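Local coordinates for protein myosin-2 (Saccharomyces cerevisiae, PDB 6IXO) that carries organelles and other cargo along polarized actin cables as a class V myosin, this chain being its globular cargo-binding tail domain, at residues Ile158-Leu166 against His227-Asn235; Ala177-Ser188 against Trp254-Val264. All coordinates share one frame; numbering follows the deposited sequence.

Interaction 1 (Ile158-Leu166 against His227-Asn235); sequences IYNIWLKKL and HAVVTTLLN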
loop_
_atom_site.group_PDB
_atom_site.type_symbol
_atom_site.label_atom_id
_atom_site.label_comp_id
_atom_site.label_asym_id
_atom_site.label_seq_id
_atom_site.Cartn_x
_atom_site.Cartn_y
_atom_site.Cartn_z
ATOM N N ILE A 158 -5.041 8.932 0.931
ATOM C CA ILE A 158 -3.648 8.731 0.516
ATOM C C ILE A 158 -3.343 7.216 0.443
ATOM O O ILE A 158 -2.506 6.795 -0.350
ATOM C CB ILE A 158 -2.607 9.464 1.430
ATOM C CG1 ILE A 158 -2.633 8.986 2.886
ATOM C CG2 ILE A 158 -2.768 10.967 1.295
ATOM C CD1 ILE A 158 -1.278 9.250 3.568
ATOM N N TYR A 159 -4.058 6.407 1.207
ATOM C CA TYR A 159 -3.851 4.946 1.110
ATOM C C TYR A 159 -4.263 4.489 -0.317
ATOM O O TYR A 159 -3.539 3.717 -0.989
ATOM C CB TYR A 159 -4.673 4.204 2.157
ATOM C CG TYR A 159 -4.468 2.691 2.028
ATOM C CD1 TYR A 159 -3.353 2.099 2.586
ATOM C CD2 TYR A 159 -5.384 1.890 1.361
ATOM C CE1 TYR A 159 -3.117 0.701 2.480
ATOM C CE2 TYR A 159 -5.179 0.478 1.222
ATOM C CZ TYR A 159 -4.050 -0.091 1.773
ATOM O OH TYR A 159 -3.841 -1.455 1.716
ATOM N N ASN A 160 -5.408 4.995 -0.776
ATOM C CA ASN A 160 -5.910 4.598 -2.105
ATOM C C ASN A 160 -5.134 5.193 -3.252
ATOM O O ASN A 160 -4.945 4.559 -4.289
ATOM C CB ASN A 160 -7.373 4.958 -2.204
ATOM C CG ASN A 160 -8.229 3.868 -1.667
ATOM O OD1 ASN A 160 -8.424 2.861 -2.336
ATOM N ND2 ASN A 160 -8.692 4.006 -0.424
ATOM N N ILE A 161 -4.708 6.428 -3.091
ATOM C CA ILE A 161 -3.893 7.074 -4.121
ATOM C C ILE A 161 -2.588 6.288 -4.297
ATOM O O ILE A 161 -2.149 5.968 -5.418
ATOM C CB ILE A 161 -3.596 8.516 -3.753
ATOM C CG1 ILE A 161 -4.862 9.384 -3.931
ATOM C CG2 ILE A 161 -2.432 9.089 -4.600
ATOM C CD1 ILE A 161 -4.744 10.798 -3.249
ATOM N N TRP A 162 -1.985 5.952 -3.170
ATOM C CA TRP A 162 -0.714 5.237 -3.170
ATOM C C TRP A 162 -0.854 3.827 -3.727
ATOM O O TRP A 162 -0.054 3.398 -4.545
ATOM C CB TRP A 162 -0.175 5.158 -1.759
ATOM C CG TRP A 162 1.212 4.537 -1.632
ATOM C CD1 TRP A 162 2.382 4.972 -2.229
ATOM C CD2 TRP A 162 1.554 3.406 -0.849
ATOM N NE1 TRP A 162 3.434 4.180 -1.821
ATOM C CE2 TRP A 162 2.949 3.218 -0.963
ATOM C CE3 TRP A 162 0.820 2.531 -0.044
ATOM C CZ2 TRP A 162 3.620 2.184 -0.317
ATOM C CZ3 TRP A 162 1.497 1.511 0.627
ATOM C CH2 TRP A 162 2.877 1.349 0.491
ATOM N N LEU A 163 -1.867 3.118 -3.258
ATOM C CA LEU A 163 -2.033 1.720 -3.631
ATOM C C LEU A 163 -2.274 1.629 -5.156
ATOM O O LEU A 163 -1.750 0.731 -5.821
ATOM C CB LEU A 163 -3.186 1.092 -2.840
ATOM C CG LEU A 163 -3.285 -0.447 -2.873
ATOM C CD1 LEU A 163 -1.921 -1.109 -2.653
ATOM C CD2 LEU A 163 -4.289 -0.986 -1.837
ATOM N N LYS A 164 -3.031 2.573 -5.703
ATOM C CA LYS A 164 -3.255 2.579 -7.150
ATOM C C LYS A 164 -1.959 2.800 -7.912
ATOM O O LYS A 164 -1.699 2.153 -8.932
ATOM C CB LYS A 164 -4.285 3.649 -7.535
ATOM C CG LYS A 164 -4.390 3.816 -9.079
ATOM C CD LYS A 164 -5.518 4.822 -9.486
ATOM C CE LYS A 164 -6.903 4.386 -8.942
ATOM N NZ LYS A 164 -7.404 3.049 -9.509
ATOM N N LYS A 165 -1.122 3.701 -7.426
ATOM C CA LYS A 165 0.176 3.916 -8.064
ATOM C C LYS A 165 1.047 2.668 -7.996
ATOM O O LYS A 165 1.751 2.354 -8.964
ATOM C CB LYS A 165 0.926 5.107 -7.410
ATOM C CG LYS A 165 0.370 6.494 -7.827
ATOM C CD LYS A 165 0.921 7.582 -6.807
ATOM C CE LYS A 165 0.337 8.965 -7.177
ATOM N NZ LYS A 165 0.867 9.439 -8.463
ATOM N N LEU A 166 0.999 1.966 -6.866
ATOM C CA LEU A 166 1.704 0.688 -6.752
ATOM C C LEU A 166 1.221 -0.317 -7.800
ATOM O O LEU A 166 2.030 -0.986 -8.417
ATOM C CB LEU A 166 1.513 0.062 -5.369
ATOM C CG LEU A 166 2.180 0.875 -4.236
ATOM C CD1 LEU A 166 1.916 0.097 -2.970
ATOM C CD2 LEU A 166 3.715 1.042 -4.400
ATOM N N HIS A 227 0.093 -6.645 5.521
ATOM C CA HIS A 227 -0.699 -7.761 5.000
ATOM C C HIS A 227 -1.696 -7.286 3.948
ATOM O O HIS A 227 -1.852 -7.904 2.902
ATOM C CB HIS A 227 -1.452 -8.501 6.122
ATOM C CG HIS A 227 -2.169 -9.724 5.638
ATOM N ND1 HIS A 227 -3.488 -9.703 5.227
ATOM C CD2 HIS A 227 -1.734 -10.991 5.435
ATOM C CE1 HIS A 227 -3.835 -10.909 4.807
ATOM N NE2 HIS A 227 -2.789 -11.707 4.923
ATOM N N ALA A 228 -2.385 -6.189 4.223
ATOM C CA ALA A 228 -3.435 -5.715 3.288
ATOM C C ALA A 228 -2.819 -5.274 1.981
ATOM O O ALA A 228 -3.299 -5.612 0.900
ATOM C CB ALA A 228 -4.251 -4.511 3.956
ATOM N N VAL A 229 -1.757 -4.489 2.079
ATOM C CA VAL A 229 -1.142 -3.940 0.882
ATOM C C VAL A 229 -0.625 -5.067 -0.013
ATOM O O VAL A 229 -0.882 -5.120 -1.214
ATOM C CB VAL A 229 0.024 -3.019 1.243
ATOM C CG1 VAL A 229 0.871 -2.710 -0.025
ATOM C CG2 VAL A 229 -0.528 -1.735 1.921
ATOM N N VAL A 230 0.097 -6.003 0.586
ATOM C CA VAL A 230 0.705 -7.028 -0.249
ATOM C C VAL A 230 -0.306 -8.028 -0.799
ATOM O O VAL A 230 -0.194 -8.483 -1.961
ATOM C CB VAL A 230 1.817 -7.766 0.560
ATOM C CG1 VAL A 230 2.332 -8.995 -0.258
ATOM C CG2 VAL A 230 2.952 -6.771 0.796
ATOM N N THR A 231 -1.312 -8.389 -0.005
ATOM C CA THR A 231 -2.382 -9.273 -0.474
ATOM C C THR A 231 -3.111 -8.650 -1.671
ATOM O O THR A 231 -3.450 -9.315 -2.678
ATOM C CB THR A 231 -3.383 -9.546 0.677
ATOM O OG1 THR A 231 -2.759 -10.406 1.638
ATOM C CG2 THR A 231 -4.650 -10.206 0.147
ATOM N N THR A 232 -3.387 -7.348 -1.547
ATOM C CA THR A 232 -4.039 -6.624 -2.677
ATOM C C THR A 232 -3.145 -6.678 -3.915
ATOM O O THR A 232 -3.596 -6.974 -5.026
ATOM C CB THR A 232 -4.336 -5.144 -2.314
ATOM O OG1 THR A 232 -5.251 -5.109 -1.224
ATOM C CG2 THR A 232 -4.958 -4.380 -3.516
ATOM N N LEU A 233 -1.854 -6.464 -3.725
ATOM C CA LEU A 233 -0.962 -6.430 -4.892
ATOM C C LEU A 233 -0.728 -7.815 -5.525
ATOM O O LEU A 233 -0.641 -7.933 -6.763
ATOM C CB LEU A 233 0.381 -5.806 -4.511
ATOM C CG LEU A 233 0.252 -4.301 -4.158
ATOM C CD1 LEU A 233 1.596 -3.741 -3.712
ATOM C CD2 LEU A 233 -0.325 -3.416 -5.321
ATOM N N LEU A 234 -0.593 -8.843 -4.692
ATOM C CA LEU A 234 -0.439 -10.215 -5.201
ATOM C C LEU A 234 -1.666 -10.671 -5.984
ATOM O O LEU A 234 -1.550 -11.282 -7.059
ATOM C CB LEU A 234 -0.198 -11.194 -4.039
ATOM C CG LEU A 234 1.151 -11.005 -3.350
ATOM C CD1 LEU A 234 1.215 -11.855 -2.093
ATOM C CD2 LEU A 234 2.333 -11.338 -4.316
ATOM N N ASN A 235 -2.854 -10.431 -5.428
ATOM C CA ASN A 235 -4.088 -10.728 -6.178
ATOM C C ASN A 235 -4.109 -10.037 -7.532
ATOM O O ASN A 235 -4.576 -10.615 -8.550
ATOM C CB ASN A 235 -5.338 -10.313 -5.408
ATOM C CG ASN A 235 -5.685 -11.308 -4.325
ATOM O OD1 ASN A 235 -5.584 -12.496 -4.552
ATOM N ND2 ASN A 235 -6.136 -10.823 -3.157
HETATM O O HOH W 1 -5.773 -2.950 0.464
#
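The Y159 ring meets V229 edge-on: CG2 of V229 lies near the ring plane, 3.6 Å from Y159 CE1 and 3.3 Å from Y159 OH. In that plane, too, a water sits 2.7 Å from Y159 OH and gives a hydrogen bond to T232 OG1, so a single water links the two hydroxyls where no direct hydrogen bond joins the helices. The W162 indole offers V229 CG2 its edge at CZ3, while CD1 of L166 rests on one indole face, 3.6 Å above the plane and toward the rim; W162 NE1 is hydrogen-bonded to L97 O of helix 97-124. V229 is thus a knob in a hole of Y159, W162, L163 and L166, the knobs-into-holes packing of two helices running the same way at -38° in the helical, strand-free cargo-binding tail domain of the Dilute family, with M216 of helix 202-218 also touching V229. Farther along, with CG anti to the backbone N (chi1 -166°), L163 reaches across so that its two methyls part, CD1 to L233 CD2 (3.9 Å) and CD2 to T232 CG2 (3.8 Å). L166 crosses L233 at about a right angle, CD1 of each 3.9 Å apart.

Interaction 2 (Ala177-Ser188 against Trp254-Val264); sequences AVVISESLPGFS and WKRGLQLNYNV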
loop_
_atom_site.group_PDB
_atom_site.type_symbol
_atom_site.label_atom_id
_atom_site.label_comp_id
_atom_site.label_asym_id
_atom_site.label_seq_id
_atom_site.Cartn_x
_atom_site.Cartn_y
_atom_site.Cartn_z
ATOM N N ALA A 177 7.896 -9.552 -16.268
ATOM C CA ALA A 177 8.688 -10.389 -15.355
ATOM C C ALA A 177 8.099 -11.797 -15.189
ATOM O O ALA A 177 8.822 -12.796 -15.237
ATOM C CB ALA A 177 8.784 -9.694 -13.992
ATOM N N VAL A 178 6.793 -11.882 -14.963
ATOM C CA VAL A 178 6.155 -13.176 -14.696
ATOM C C VAL A 178 5.906 -13.970 -15.981
ATOM O O VAL A 178 6.232 -15.141 -16.060
ATOM C CB VAL A 178 4.831 -12.975 -13.935
ATOM C CG1 VAL A 178 4.043 -14.268 -13.796
ATOM C CG2 VAL A 178 5.108 -12.348 -12.520
ATOM N N VAL A 179 5.326 -13.300 -16.983
ATOM C CA VAL A 179 4.800 -13.989 -18.171
ATOM C C VAL A 179 5.840 -14.153 -19.265
ATOM O O VAL A 179 5.920 -15.185 -19.917
ATOM C CB VAL A 179 3.558 -13.223 -18.712
ATOM C CG1 VAL A 179 3.012 -13.882 -19.969
ATOM C CG2 VAL A 179 2.458 -13.208 -17.637
ATOM N N ILE A 180 6.638 -13.128 -19.480
ATOM C CA ILE A 180 7.506 -13.082 -20.653
ATOM C C ILE A 180 8.973 -13.428 -20.345
ATOM O O ILE A 180 9.579 -14.190 -21.086
ATOM C CB ILE A 180 7.473 -11.659 -21.322
ATOM C CG1 ILE A 180 6.049 -11.290 -21.739
ATOM C CG2 ILE A 180 8.439 -11.601 -22.532
ATOM C CD1 ILE A 180 5.494 -12.184 -22.878
ATOM N N SER A 181 9.558 -12.834 -19.294
ATOM C CA SER A 181 11.001 -13.023 -19.019
ATOM C C SER A 181 11.316 -14.490 -18.736
ATOM O O SER A 181 10.552 -15.195 -18.074
ATOM C CB SER A 181 11.501 -12.183 -17.831
ATOM O OG SER A 181 11.176 -12.807 -16.596
ATOM N N GLU A 182 12.450 -14.945 -19.252
ATOM C CA GLU A 182 12.808 -16.337 -19.100
ATOM C C GLU A 182 13.632 -16.532 -17.860
ATOM O O GLU A 182 14.741 -16.020 -17.744
ATOM C CB GLU A 182 13.555 -16.839 -20.336
ATOM C CG GLU A 182 12.661 -16.918 -21.552
ATOM C CD GLU A 182 13.342 -17.590 -22.721
ATOM O OE1 GLU A 182 14.302 -17.000 -23.263
ATOM O OE2 GLU A 182 12.942 -18.724 -23.071
ATOM N N SER A 183 13.070 -17.259 -16.909
ATOM C CA SER A 183 13.855 -17.824 -15.817
ATOM C C SER A 183 14.944 -18.741 -16.374
ATOM O O SER A 183 15.994 -18.907 -15.778
ATOM C CB SER A 183 12.943 -18.590 -14.867
ATOM O OG SER A 183 11.752 -18.986 -15.538
ATOM N N LEU A 184 14.685 -19.357 -17.523
ATOM C CA LEU A 184 15.740 -20.128 -18.184
ATOM C C LEU A 184 16.037 -19.536 -19.551
ATOM O O LEU A 184 15.456 -19.951 -20.552
ATOM C CB LEU A 184 15.343 -21.598 -18.314
ATOM C CG LEU A 184 14.931 -22.267 -17.012
ATOM C CD1 LEU A 184 13.911 -23.341 -17.332
ATOM C CD2 LEU A 184 16.162 -22.844 -16.245
ATOM N N PRO A 185 16.929 -18.538 -19.591
ATOM C CA PRO A 185 17.283 -17.867 -20.845
ATOM C C PRO A 185 17.643 -18.877 -21.945
ATOM O O PRO A 185 18.443 -19.790 -21.687
ATOM C CB PRO A 185 18.489 -17.009 -20.450
ATOM C CG PRO A 185 18.275 -16.735 -18.988
ATOM C CD PRO A 185 17.679 -18.003 -18.442
ATOM N N GLY A 186 17.014 -18.736 -23.116
ATOM C CA GLY A 186 17.264 -19.601 -24.263
ATOM C C GLY A 186 16.480 -20.907 -24.329
ATOM O O GLY A 186 16.469 -21.583 -25.365
ATOM N N PHE A 187 15.828 -21.258 -23.222
ATOM C CA PHE A 187 15.099 -22.519 -23.066
ATOM C C PHE A 187 14.032 -22.729 -24.133
ATOM O O PHE A 187 13.940 -23.805 -24.728
ATOM C CB PHE A 187 14.441 -22.552 -21.692
ATOM C CG PHE A 187 13.998 -23.913 -21.233
ATOM C CD1 PHE A 187 14.830 -25.026 -21.356
ATOM C CD2 PHE A 187 12.763 -24.062 -20.602
ATOM C CE1 PHE A 187 14.417 -26.271 -20.887
ATOM C CE2 PHE A 187 12.342 -25.307 -20.128
ATOM C CZ PHE A 187 13.181 -26.394 -20.245
ATOM N N SER A 188 13.212 -21.704 -24.346
ATOM C CA SER A 188 12.137 -21.780 -25.326
ATOM C C SER A 188 12.670 -21.550 -26.739
ATOM O O SER A 188 12.523 -20.469 -27.304
ATOM C CB SER A 188 11.040 -20.774 -24.988
ATOM O OG SER A 188 10.410 -21.088 -23.751
ATOM N N TRP A 254 4.881 -26.792 -22.544
ATOM C CA TRP A 254 5.521 -27.362 -21.378
ATOM C C TRP A 254 6.694 -26.506 -20.879
ATOM O O TRP A 254 6.808 -26.204 -19.660
ATOM C CB TRP A 254 5.995 -28.793 -21.693
ATOM C CG TRP A 254 6.662 -29.421 -20.503
ATOM C CD1 TRP A 254 6.059 -30.195 -19.532
ATOM C CD2 TRP A 254 8.052 -29.330 -20.148
ATOM N NE1 TRP A 254 6.999 -30.570 -18.586
ATOM C CE2 TRP A 254 8.222 -30.047 -18.930
ATOM C CE3 TRP A 254 9.163 -28.703 -20.722
ATOM C CZ2 TRP A 254 9.479 -30.177 -18.294
ATOM C CZ3 TRP A 254 10.410 -28.824 -20.078
ATOM C CH2 TRP A 254 10.551 -29.549 -18.875
ATOM N N LYS A 255 7.573 -26.103 -21.792
ATOM C CA LYS A 255 8.703 -25.257 -21.384
ATOM C C LYS A 255 8.271 -23.954 -20.742
ATOM O O LYS A 255 8.837 -23.549 -19.744
ATOM C CB LYS A 255 9.603 -24.942 -22.561
ATOM C CG LYS A 255 10.421 -26.159 -23.025
ATOM C CD LYS A 255 11.217 -25.833 -24.300
ATOM C CE LYS A 255 12.098 -26.936 -24.713
ATOM N NZ LYS A 255 13.051 -26.486 -25.779
ATOM N N ARG A 256 7.293 -23.283 -21.342
ATOM C CA ARG A 256 6.776 -22.044 -20.781
ATOM C C ARG A 256 6.161 -22.344 -19.416
ATOM O O ARG A 256 6.268 -21.534 -18.464
ATOM C CB ARG A 256 5.746 -21.401 -21.757
ATOM C CG ARG A 256 5.192 -20.103 -21.269
ATOM C CD ARG A 256 6.318 -19.066 -21.061
ATOM N NE ARG A 256 7.089 -18.854 -22.290
ATOM C CZ ARG A 256 8.086 -17.973 -22.414
ATOM N NH1 ARG A 256 8.467 -17.206 -21.373
ATOM N NH2 ARG A 256 8.699 -17.850 -23.588
ATOM N N GLY A 257 5.536 -23.509 -19.280
ATOM C CA GLY A 257 4.961 -23.865 -17.978
ATOM C C GLY A 257 6.027 -24.025 -16.893
ATOM O O GLY A 257 5.878 -23.557 -15.744
ATOM N N LEU A 258 7.126 -24.673 -17.245
ATOM C CA LEU A 258 8.224 -24.852 -16.283
ATOM C C LEU A 258 8.758 -23.456 -15.876
ATOM O O LEU A 258 8.981 -23.157 -14.689
ATOM C CB LEU A 258 9.341 -25.695 -16.916
ATOM C CG LEU A 258 10.446 -25.999 -15.900
ATOM C CD1 LEU A 258 9.887 -26.894 -14.802
ATOM C CD2 LEU A 258 11.674 -26.638 -16.566
ATOM N N GLN A 259 8.935 -22.579 -16.862
ATOM C CA GLN A 259 9.451 -21.236 -16.561
ATOM C C GLN A 259 8.496 -20.422 -15.740
ATOM O O GLN A 259 8.925 -19.698 -14.815
ATOM C CB GLN A 259 9.806 -20.462 -17.829
ATOM C CG GLN A 259 11.020 -21.099 -18.471
ATOM C CD GLN A 259 11.429 -20.429 -19.739
ATOM O OE1 GLN A 259 12.286 -19.551 -19.718
ATOM N NE2 GLN A 259 10.823 -20.832 -20.863
ATOM N N LEU A 260 7.214 -20.503 -16.066
ATOM C CA LEU A 260 6.200 -19.843 -15.251
ATOM C C LEU A 260 6.237 -20.372 -13.803
ATOM O O LEU A 260 6.116 -19.593 -12.827
ATOM C CB LEU A 260 4.803 -20.018 -15.858
ATOM C CG LEU A 260 3.605 -19.397 -15.116
ATOM C CD1 LEU A 260 3.735 -17.819 -15.086
ATOM C CD2 LEU A 260 2.259 -19.773 -15.808
ATOM N N ASN A 261 6.366 -21.687 -13.658
ATOM C CA ASN A 261 6.484 -22.313 -12.338
ATOM C C ASN A 261 7.629 -21.651 -11.579
ATOM O O ASN A 261 7.445 -21.225 -10.435
ATOM C CB ASN A 261 6.700 -23.841 -12.473
ATOM C CG ASN A 261 7.135 -24.497 -11.155
ATOM O OD1 ASN A 261 6.742 -24.083 -10.096
ATOM N ND2 ASN A 261 7.974 -25.505 -11.243
ATOM N N TYR A 262 8.794 -21.526 -12.215
ATOM C CA TYR A 262 9.965 -20.988 -11.498
ATOM C C TYR A 262 9.724 -19.513 -11.140
ATOM O O TYR A 262 10.073 -19.071 -10.040
ATOM C CB TYR A 262 11.241 -21.110 -12.334
ATOM C CG TYR A 262 11.741 -22.527 -12.524
ATOM C CD1 TYR A 262 11.207 -23.577 -11.794
ATOM C CD2 TYR A 262 12.751 -22.809 -13.452
ATOM C CE1 TYR A 262 11.692 -24.897 -11.974
ATOM C CE2 TYR A 262 13.218 -24.099 -13.655
ATOM C CZ TYR A 262 12.697 -25.152 -12.914
ATOM O OH TYR A 262 13.205 -26.441 -13.093
ATOM N N ASN A 263 9.135 -18.753 -12.059
ATOM C CA ASN A 263 8.833 -17.340 -11.733
ATOM C C ASN A 263 7.886 -17.181 -10.548
ATOM O O ASN A 263 8.152 -16.430 -9.561
ATOM C CB ASN A 263 8.240 -16.663 -12.970
ATOM C CG ASN A 263 9.265 -16.435 -14.053
ATOM O OD1 ASN A 263 10.476 -16.587 -13.813
ATOM N ND2 ASN A 263 8.795 -16.040 -15.278
ATOM N N VAL A 264 6.764 -17.872 -10.618
ATOM C CA VAL A 264 5.739 -17.803 -9.586
ATOM C C VAL A 264 6.176 -18.382 -8.236
ATOM O O VAL A 264 5.864 -17.831 -7.154
ATOM C CB VAL A 264 4.455 -18.539 -10.065
ATOM C CG1 VAL A 264 3.350 -18.441 -9.051
ATOM C CG2 VAL A 264 3.987 -17.897 -11.354
HETATM O O HOH W 2 8.346 -17.246 -18.847
HETATM O O HOH W 3 10.372 -15.039 -23.612
#
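N263 ND2 donates in its amide plane to V178 O (2.8 Å, 157°) and weakly to S181 O, while S181 OG turns back to A177 O; these bonds occupy carbonyls and a hydroxyl where helix 134-180 stops. The R256 chain, bent at chi2 and chi3, brings NH1 to I180 O (3.2 Å), above the carbonyl plane, and a water accepts from R256 NH2 and donates to I180 O. Beyond the helix end, S183 OG donates to Q259 O (3.0 Å), which the helical N-H of N263 reaches from the opposite face. The Q259 amide is used at both ends: OE1 accepts from L184 N (3.3 Å), and NE2 donates weakly to S188 OG. K255 NZ donates to F187 O (3.0 Å), nearly along the C=O axis, and K255 CG lies over one face of the F187 ring in a CH-pi contact; L184 CD1 is on the opposite face. The E182 carboxylate spans the type II turn L184-F187: OE1 accepts from G186 N, and OE2 from S188 N just after the turn (3.3 Å). With an alanine in place of E182, the amides of G186 and S188 would lose this acceptor, and the turn would probably be freer to shift. Apolar pairs add V178 CG1 on L260 CD1, L184 CD1 on Y262 CE2 and F187 CZ by W254 CZ3. The loop is thus probably held both by backbone groups matched to side chains and by the F187 and L184 contacts.

How the interactions relate
From the N terminus, helix 134-180 carries 158-166 midway and ends in 177-180, the loop 181-188 completing the first segment of interaction 2. After an unmodelled gap and helix 202-218, the chain returns through helix 223-247, whose 227-235 closes interaction 1 across 60 residues; helix 254-273 follows, and its start closes interaction 2 across 65. The two loops cross, since their segments alternate along the chain. Interaction 1 lies near the centre of the chain and interaction 2 about 28 Å from it; their own centres are 26 Å apart and they do not touch. One long helix is thus tied to two successive ones, with helix 202-218 touching both contacts.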